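Local structure of Epf (Streptococcus pyogenes, 4ES8) at residues Arg242-Asn254 with Thr262-Ile275. The protein is a cell-surface adhesin that binds to cells through an N-terminal domain containing a carbohydrate-binding module. Sequence-based numbering, arbitrary orientation. Where two conformers were deposited one is given.
Sequences RTNFEGDEISLFN and TVTVTKDQQNPISI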
ATOM      1  N   ARG A 242       5.120  -9.663  10.245  1.00 11.59           N
ATOM      2  CA  ARG A 242       4.229 -10.142   9.175  0.50 11.49           C
ATOM      3  C   ARG A 242       3.636 -11.479   9.561  1.00 13.61           C
ATOM      4  O   ARG A 242       4.391 -12.345  10.041  1.00 14.64           O
ATOM      5  CB  ARG A 242       5.015 -10.393   7.868  0.50 13.37           C
ATOM      6  CG  ARG A 242       5.364  -9.254   6.958  0.50 18.21           C
ATOM      7  CD  ARG A 242       6.012  -9.877   5.715  0.50 12.95           C
ATOM      8  NE  ARG A 242       5.058 -10.530   4.805  0.50 11.08           N
ATOM      9  CZ  ARG A 242       5.409 -11.226   3.722  0.50  7.05           C
ATOM     10  NH1 ARG A 242       6.685 -11.366   3.400  0.50  3.70           N
ATOM     11  NH2 ARG A 242       4.480 -11.761   2.938  0.50  6.40           N
ATOM     12  N   THR A 243       2.361 -11.714   9.290  1.00 12.34           N
ATOM     13  CA  THR A 243       1.737 -13.015   9.532  1.00 11.74           C
ATOM     14  C   THR A 243       1.131 -13.537   8.224  1.00 14.53           C
ATOM     15  O   THR A 243       0.895 -14.750   8.122  1.00 16.71           O
ATOM     16  CB  THR A 243       0.722 -12.975  10.675  1.00 19.56           C
ATOM     17  OG1 THR A 243      -0.362 -12.116  10.325  1.00 18.84           O
ATOM     18  CG2 THR A 243       1.356 -12.579  12.021  1.00 20.08           C
ATOM     19  N   ASN A 244       0.904 -12.663   7.222  1.00 10.29           N
ATOM     20  CA  ASN A 244       0.422 -13.142   5.924  1.00 10.24           C
ATOM     21  C   ASN A 244       1.626 -13.270   5.014  1.00 10.59           C
ATOM     22  O   ASN A 244       2.133 -12.251   4.537  1.00 10.61           O
ATOM     23  CB  ASN A 244      -0.644 -12.212   5.291  1.00  9.61           C
ATOM     24  CG  ASN A 244      -1.101 -12.707   3.930  1.00 15.39           C
ATOM     25  OD1 ASN A 244      -0.943 -13.888   3.599  1.00  9.95           O
ATOM     26  ND2 ASN A 244      -1.702 -11.843   3.107  1.00 10.49           N
ATOM     27  N   PHE A 245       2.083 -14.507   4.761  1.00  9.39           N
ATOM     28  CA  PHE A 245       3.280 -14.698   3.951  1.00  9.53           C
ATOM     29  C   PHE A 245       2.983 -14.759   2.457  1.00 11.27           C
ATOM     30  O   PHE A 245       3.889 -15.023   1.670  1.00 12.02           O
ATOM     31  CB  PHE A 245       4.068 -15.921   4.427  1.00 11.84           C
ATOM     32  CG  PHE A 245       4.516 -15.746   5.858  1.00 14.20           C
ATOM     33  CD1 PHE A 245       5.236 -14.622   6.245  1.00 17.74           C
ATOM     34  CD2 PHE A 245       4.205 -16.696   6.818  1.00 18.42           C
ATOM     35  CE1 PHE A 245       5.654 -14.459   7.573  1.00 20.23           C
ATOM     36  CE2 PHE A 245       4.633 -16.535   8.151  1.00 21.50           C
ATOM     37  CZ  PHE A 245       5.347 -15.416   8.510  1.00 19.43           C
ATOM     38  N   GLU A 246       1.729 -14.426   2.072  1.00  9.14           N
ATOM     39  CA  GLU A 246       1.296 -14.364   0.677  1.00  9.09           C
ATOM     40  C   GLU A 246       2.307 -13.643  -0.207  1.00 11.00           C
ATOM     41  O   GLU A 246       2.769 -12.536   0.133  1.00 10.58           O
ATOM     42  CB  GLU A 246      -0.035 -13.611   0.633  1.00  9.73           C
ATOM     43  CG  GLU A 246      -0.670 -13.510  -0.732  1.00  9.71           C
ATOM     44  CD  GLU A 246      -2.037 -12.848  -0.734  1.00 12.52           C
ATOM     45  OE1 GLU A 246      -2.537 -12.453   0.343  1.00 12.12           O
ATOM     46  OE2 GLU A 246      -2.587 -12.686  -1.841  1.00 17.58           O
ATOM     47  N   GLY A 247       2.609 -14.249  -1.348  1.00  8.98           N
ATOM     48  CA  GLY A 247       3.497 -13.628  -2.329  1.00  8.65           C
ATOM     49  C   GLY A 247       4.958 -14.000  -2.199  1.00 11.63           C
ATOM     50  O   GLY A 247       5.746 -13.682  -3.092  1.00 10.86           O
ATOM     51  N   ASP A 248       5.358 -14.633  -1.087  1.00  9.96           N
ATOM     52  CA  ASP A 248       6.750 -15.047  -0.948  1.00  9.97           C
ATOM     53  C   ASP A 248       6.999 -16.285  -1.796  1.00 12.65           C
ATOM     54  O   ASP A 248       6.222 -17.248  -1.750  1.00 13.16           O
ATOM     55  CB  ASP A 248       7.078 -15.338   0.524  1.00 11.25           C
ATOM     56  CG  ASP A 248       7.182 -14.113   1.406  1.00 12.50           C
ATOM     57  OD1 ASP A 248       6.718 -13.028   0.981  1.00 10.73           O
ATOM     58  OD2 ASP A 248       7.722 -14.235   2.516  1.00 14.53           O
ATOM     59  N   GLU A 249       8.086 -16.247  -2.567  1.00  8.92           N
ATOM     60  CA  GLU A 249       8.506 -17.341  -3.429  0.50  8.81           C
ATOM     61  C   GLU A 249       9.620 -18.102  -2.733  1.00 10.67           C
ATOM     62  O   GLU A 249      10.702 -17.538  -2.536  1.00 10.13           O
ATOM     63  CB  GLU A 249       8.972 -16.791  -4.784  0.50 10.30           C
ATOM     64  CG  GLU A 249       9.482 -17.876  -5.720  0.50 12.49           C
ATOM     65  CD  GLU A 249      10.272 -17.370  -6.905  0.50 17.76           C
ATOM     66  OE1 GLU A 249      11.447 -16.969  -6.724  0.50 10.83           O
ATOM     67  OE2 GLU A 249       9.701 -17.363  -8.021  0.50 17.81           O
ATOM     68  N   ILE A 250       9.358 -19.351  -2.344  1.00 10.28           N
ATOM     69  CA  ILE A 250      10.356 -20.178  -1.654  1.00 10.44           C
ATOM     70  C   ILE A 250      11.086 -21.075  -2.658  1.00 14.73           C
ATOM     71  O   ILE A 250      10.430 -21.874  -3.326  1.00 14.08           O
ATOM     72  CB  ILE A 250       9.701 -21.049  -0.548  1.00 12.92           C
ATOM     73  CG1 ILE A 250       8.922 -20.184   0.479  1.00 13.56           C
ATOM     74  CG2 ILE A 250      10.771 -21.918   0.142  1.00 15.76           C
ATOM     75  CD1 ILE A 250       7.991 -21.001   1.359  1.00 15.94           C
ATOM     76  N   SER A 251      12.420 -20.985  -2.720  1.00 11.87           N
ATOM     77  CA  SER A 251      13.232 -21.872  -3.562  1.00 11.47           C
ATOM     78  C   SER A 251      14.027 -22.794  -2.654  1.00 13.56           C
ATOM     79  O   SER A 251      14.660 -22.316  -1.708  1.00 13.31           O
ATOM     80  CB  SER A 251      14.161 -21.064  -4.458  1.00 14.86           C
ATOM     81  OG  SER A 251      13.385 -20.318  -5.383  1.00 16.74           O
ATOM     82  N   LEU A 252      13.934 -24.115  -2.890  1.00 11.11           N
ATOM     83  CA  LEU A 252      14.641 -25.127  -2.080  1.00 11.48           C
ATOM     84  C   LEU A 252      15.706 -25.774  -2.931  1.00 13.22           C
ATOM     85  O   LEU A 252      15.408 -26.199  -4.046  1.00 11.77           O
ATOM     86  CB  LEU A 252      13.638 -26.178  -1.589  1.00 11.39           C
ATOM     87  CG  LEU A 252      14.219 -27.371  -0.822  1.00 15.46           C
ATOM     88  CD1 LEU A 252      14.726 -26.931   0.553  1.00 14.53           C
ATOM     89  CD2 LEU A 252      13.142 -28.458  -0.630  1.00 14.82           C
ATOM     90  N   PHE A 253      16.943 -25.832  -2.421  1.00 11.27           N
ATOM     91  CA  PHE A 253      18.080 -26.392  -3.176  1.00 10.48           C
ATOM     92  C   PHE A 253      18.765 -27.466  -2.385  1.00 12.70           C
ATOM     93  O   PHE A 253      18.750 -27.418  -1.152  1.00 13.04           O
ATOM     94  CB  PHE A 253      19.133 -25.303  -3.440  1.00 12.42           C
ATOM     95  CG  PHE A 253      18.673 -24.049  -4.133  1.00 13.76           C
ATOM     96  CD1 PHE A 253      18.019 -23.042  -3.422  1.00 15.93           C
ATOM     97  CD2 PHE A 253      18.986 -23.823  -5.468  1.00 15.81           C
ATOM     98  CE1 PHE A 253      17.623 -21.866  -4.058  1.00 17.79           C
ATOM     99  CE2 PHE A 253      18.600 -22.641  -6.106  1.00 19.45           C
ATOM    100  CZ  PHE A 253      17.914 -21.676  -5.399  1.00 17.86           C
ATOM    101  N   ASN A 254      19.438 -28.393  -3.077  1.00 11.65           N
ATOM    102  CA  ASN A 254      20.221 -29.403  -2.359  1.00 11.16           C
ATOM    103  C   ASN A 254      21.606 -28.820  -2.023  1.00 13.58           C
ATOM    104  O   ASN A 254      21.895 -27.669  -2.378  1.00 13.37           O
ATOM    105  CB  ASN A 254      20.317 -30.726  -3.145  1.00 12.08           C
ATOM    106  CG  ASN A 254      21.072 -30.650  -4.453  1.00 16.07           C
ATOM    107  OD1 ASN A 254      21.817 -29.713  -4.731  1.00 14.00           O
ATOM    108  ND2 ASN A 254      20.904 -31.671  -5.293  1.00 17.59           N
ATOM    109  N   THR A 262      10.285 -24.948  -6.287  1.00 15.90           N
ATOM    110  CA  THR A 262       9.920 -23.563  -6.010  1.00 14.78           C
ATOM    111  C   THR A 262       8.425 -23.561  -5.712  1.00 18.38           C
ATOM    112  O   THR A 262       7.667 -24.248  -6.414  1.00 18.52           O
ATOM    113  CB  THR A 262      10.272 -22.669  -7.205  1.00 24.84           C
ATOM    114  OG1 THR A 262      11.662 -22.803  -7.512  1.00 24.36           O
ATOM    115  CG2 THR A 262       9.968 -21.223  -6.946  1.00 25.27           C
ATOM    116  N   VAL A 263       8.004 -22.816  -4.668  1.00 13.96           N
ATOM    117  CA  VAL A 263       6.578 -22.683  -4.341  1.00 13.57           C
ATOM    118  C   VAL A 263       6.298 -21.226  -4.028  1.00 15.20           C
ATOM    119  O   VAL A 263       7.169 -20.548  -3.479  1.00 14.08           O
ATOM    120  CB  VAL A 263       6.069 -23.596  -3.182  1.00 17.77           C
ATOM    121  CG1 VAL A 263       6.164 -25.077  -3.537  1.00 18.13           C
ATOM    122  CG2 VAL A 263       6.778 -23.298  -1.866  1.00 17.48           C
ATOM    123  N   THR A 264       5.087 -20.749  -4.349  1.00 11.77           N
ATOM    124  CA  THR A 264       4.667 -19.398  -3.979  1.00 10.88           C
ATOM    125  C   THR A 264       3.628 -19.544  -2.868  1.00 13.55           C
ATOM    126  O   THR A 264       2.661 -20.305  -3.022  1.00 13.10           O
ATOM    127  CB  THR A 264       4.131 -18.613  -5.184  1.00 13.90           C
ATOM    128  OG1 THR A 264       5.189 -18.426  -6.121  1.00 15.91           O
ATOM    129  CG2 THR A 264       3.579 -17.250  -4.775  1.00 13.94           C
ATOM    130  N   VAL A 265       3.825 -18.827  -1.748  1.00 10.49           N
ATOM    131  CA  VAL A 265       2.907 -18.880  -0.613  1.00 10.37           C
ATOM    132  C   VAL A 265       1.600 -18.147  -0.971  1.00 12.68           C
ATOM    133  O   VAL A 265       1.630 -17.058  -1.564  1.00 11.12           O
ATOM    134  CB  VAL A 265       3.570 -18.283   0.644  1.00 13.17           C
ATOM    135  CG1 VAL A 265       2.615 -18.318   1.833  1.00 13.00           C
ATOM    136  CG2 VAL A 265       4.874 -19.017   0.964  1.00 13.23           C
ATOM    137  N   THR A 266       0.458 -18.765  -0.609  1.00 11.03           N
ATOM    138  CA  THR A 266      -0.847 -18.214  -0.916  1.00 10.82           C
ATOM    139  C   THR A 266      -1.377 -17.404   0.278  1.00 13.43           C
ATOM    140  O   THR A 266      -0.747 -17.347   1.342  1.00 13.20           O
ATOM    141  CB  THR A 266      -1.806 -19.355  -1.323  1.00 16.73           C
ATOM    142  OG1 THR A 266      -1.821 -20.320  -0.260  1.00 16.03           O
ATOM    143  CG2 THR A 266      -1.377 -20.039  -2.629  1.00 16.59           C
ATOM    144  N   LYS A 267      -2.560 -16.785   0.098  1.00 11.66           N
ATOM    145  CA  LYS A 267      -3.141 -15.895   1.104  1.00 11.02           C
ATOM    146  C   LYS A 267      -3.361 -16.602   2.430  1.00 15.52           C
ATOM    147  O   LYS A 267      -4.097 -17.600   2.497  1.00 14.37           O
ATOM    148  CB  LYS A 267      -4.464 -15.301   0.602  1.00 13.34           C
ATOM    149  CG  LYS A 267      -5.059 -14.295   1.582  1.00 15.35           C
ATOM    150  CD  LYS A 267      -6.325 -13.652   1.041  1.00 20.42           C
ATOM    151  CE  LYS A 267      -6.835 -12.645   2.053  1.00 29.74           C
ATOM    152  NZ  LYS A 267      -8.037 -11.914   1.562  1.00 33.68           N
ATOM    153  N   ASP A 268      -2.745 -16.050   3.492  1.00 13.41           N
ATOM    154  CA  ASP A 268      -2.836 -16.544   4.876  1.00 12.58           C
ATOM    155  C   ASP A 268      -2.484 -18.049   5.017  1.00 16.16           C
ATOM    156  O   ASP A 268      -3.034 -18.746   5.880  1.00 16.49           O
ATOM    157  CB  ASP A 268      -4.227 -16.286   5.471  1.00 14.74           C
ATOM    158  CG  ASP A 268      -4.497 -14.826   5.722  1.00 21.85           C
ATOM    159  OD1 ASP A 268      -3.588 -14.137   6.232  1.00 21.51           O
ATOM    160  OD2 ASP A 268      -5.615 -14.371   5.404  1.00 26.96           O
ATOM    161  N   GLN A 269      -1.591 -18.542   4.156  1.00 13.57           N
ATOM    162  CA  GLN A 269      -1.175 -19.943   4.200  1.00 13.10           C
ATOM    163  C   GLN A 269      -0.482 -20.196   5.510  1.00 17.29           C
ATOM    164  O   GLN A 269       0.439 -19.463   5.896  1.00 16.71           O
ATOM    165  CB  GLN A 269      -0.270 -20.296   3.006  1.00 13.16           C
ATOM    166  CG  GLN A 269      -0.062 -21.807   2.867  1.00 13.60           C
ATOM    167  CD  GLN A 269       0.780 -22.223   1.690  1.00 24.23           C
ATOM    168  OE1 GLN A 269       1.095 -21.430   0.779  1.00 17.08           O
ATOM    169  NE2 GLN A 269       1.119 -23.516   1.663  1.00 20.66           N
ATOM    170  N   GLN A 270      -0.932 -21.230   6.211  1.00 14.30           N
ATOM    171  CA  GLN A 270      -0.408 -21.530   7.529  1.00 13.69           C
ATOM    172  C   GLN A 270       0.786 -22.457   7.526  1.00 17.34           C
ATOM    173  O   GLN A 270       0.962 -23.272   6.619  1.00 17.29           O
ATOM    174  CB  GLN A 270      -1.515 -22.128   8.409  1.00 15.00           C
ATOM    175  CG  GLN A 270      -2.663 -21.125   8.637  1.00 21.19           C
ATOM    176  CD  GLN A 270      -2.176 -19.861   9.328  1.00 36.57           C
ATOM    177  OE1 GLN A 270      -1.686 -19.896  10.460  1.00 33.23           O
ATOM    178  NE2 GLN A 270      -2.208 -18.732   8.623  1.00 30.12           N
ATOM    179  N   ASN A 271       1.619 -22.288   8.558  1.00 15.14           N
ATOM    180  CA  ASN A 271       2.773 -23.141   8.783  1.00 15.62           C
ATOM    181  C   ASN A 271       2.314 -24.567   9.149  1.00 21.22           C
ATOM    182  O   ASN A 271       1.307 -24.725   9.847  1.00 21.81           O
ATOM    183  CB  ASN A 271       3.659 -22.580   9.883  1.00 15.25           C
ATOM    184  CG  ASN A 271       4.565 -21.483   9.426  1.00 20.33           C
ATOM    185  OD1 ASN A 271       5.073 -21.492   8.295  1.00 15.16           O
ATOM    186  ND2 ASN A 271       4.822 -20.522  10.305  1.00 18.69           N
ATOM    187  N   PRO A 272       3.021 -25.615   8.681  1.00 18.85           N
ATOM    188  CA  PRO A 272       4.212 -25.555   7.817  1.00 18.64           C
ATOM    189  C   PRO A 272       3.843 -25.468   6.338  1.00 19.98           C
ATOM    190  O   PRO A 272       2.790 -25.971   5.897  1.00 20.95           O
ATOM    191  CB  PRO A 272       4.920 -26.879   8.137  1.00 21.16           C
ATOM    192  CG  PRO A 272       3.788 -27.844   8.403  1.00 25.32           C
ATOM    193  CD  PRO A 272       2.650 -27.013   8.999  1.00 20.99           C
ATOM    194  N   ILE A 273       4.714 -24.816   5.570  1.00 15.78           N
ATOM    195  CA  ILE A 273       4.564 -24.726   4.127  1.00 15.36           C
ATOM    196  C   ILE A 273       5.112 -26.024   3.578  1.00 20.79           C
ATOM    197  O   ILE A 273       6.268 -26.355   3.851  1.00 19.17           O
ATOM    198  CB  ILE A 273       5.295 -23.486   3.529  1.00 17.71           C
ATOM    199  CG1 ILE A 273       4.951 -22.155   4.266  1.00 18.38           C
ATOM    200  CG2 ILE A 273       5.107 -23.402   2.014  1.00 18.39           C
ATOM    201  CD1 ILE A 273       3.449 -21.699   4.335  1.00 23.95           C
ATOM    202  N   SER A 274       4.304 -26.753   2.824  1.00 19.36           N
ATOM    203  CA  SER A 274       4.754 -28.027   2.278  1.00 19.66           C
ATOM    204  C   SER A 274       5.337 -27.856   0.898  1.00 22.44           C
ATOM    205  O   SER A 274       4.816 -27.112   0.063  1.00 22.17           O
ATOM    206  CB  SER A 274       3.610 -29.035   2.230  1.00 25.08           C
ATOM    207  OG  SER A 274       3.136 -29.293   3.541  1.00 35.28           O
ATOM    208  N   ILE A 275       6.458 -28.539   0.677  1.00 19.18           N
ATOM    209  CA  ILE A 275       7.123 -28.643  -0.605  1.00 19.07           C
ATOM    210  C   ILE A 275       7.174 -30.145  -0.910  1.00 22.46           C
ATOM    211  O   ILE A 275       7.577 -30.928  -0.044  1.00 23.12           O
ATOM    212  CB  ILE A 275       8.521 -27.960  -0.604  1.00 22.69           C
ATOM    213  CG1 ILE A 275       8.367 -26.422  -0.427  1.00 23.81           C
ATOM    214  CG2 ILE A 275       9.300 -28.305  -1.893  1.00 24.03           C
ATOM    215  CD1 ILE A 275       9.657 -25.584  -0.507  1.00 27.66           C
TER
HETATM  216  O   HOH W   1       0.544 -16.658   5.919  1.00 13.66           O
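I250 and V263 face each other as the hydrogen-bonded pair of an antiparallel hairpin: I250 N donates a hydrogen bond to V263 O (2.7 Å) and V263 N donates one to I250 O. This is the tight part. With CG1 beside its backbone N (chi1 -56°) and the chain then extended, I250 brings CD1 to 3.7 Å from V265 CG2 and 3.8 Å from I273 CG2, while its other branch, CG2, meets CD1 of I275; L252 adds CD2 against I275 CG2. I250 thereby joins the hairpin to the opposing sheet, where the axis of 273-275 comes within 9.9 Å of that of 248-253.

The opposite face is looser and partly exposed: E249 passes CG across T262 CG2 (3.6 Å), and S251 OG stays 3.7 Å from T262 OG1. Ahead of strand 248-253 and beyond T264 the chains leave the sheet in type II turns, F245-D248 and T266-Q269. G247 N donates to V265 O and V265 N to D248 O, tying the first turn to the residue just before the second. N244 OD1 is gripped from opposite faces of its amide plane, by E246 N in an Asx turn and by D268 N (2.8 Å), while ND2 donates to E246 OE1 and K110 O. On the solvent side K267 runs its aliphatic chain past that carboxylate and ends on E183.

Strand 290-297 flanks 248-253 on its other edge, and L234 of strand 231-237 packs on I250 and I275, closing the core of what is probably the fibronectin-like domain, a β-sandwich.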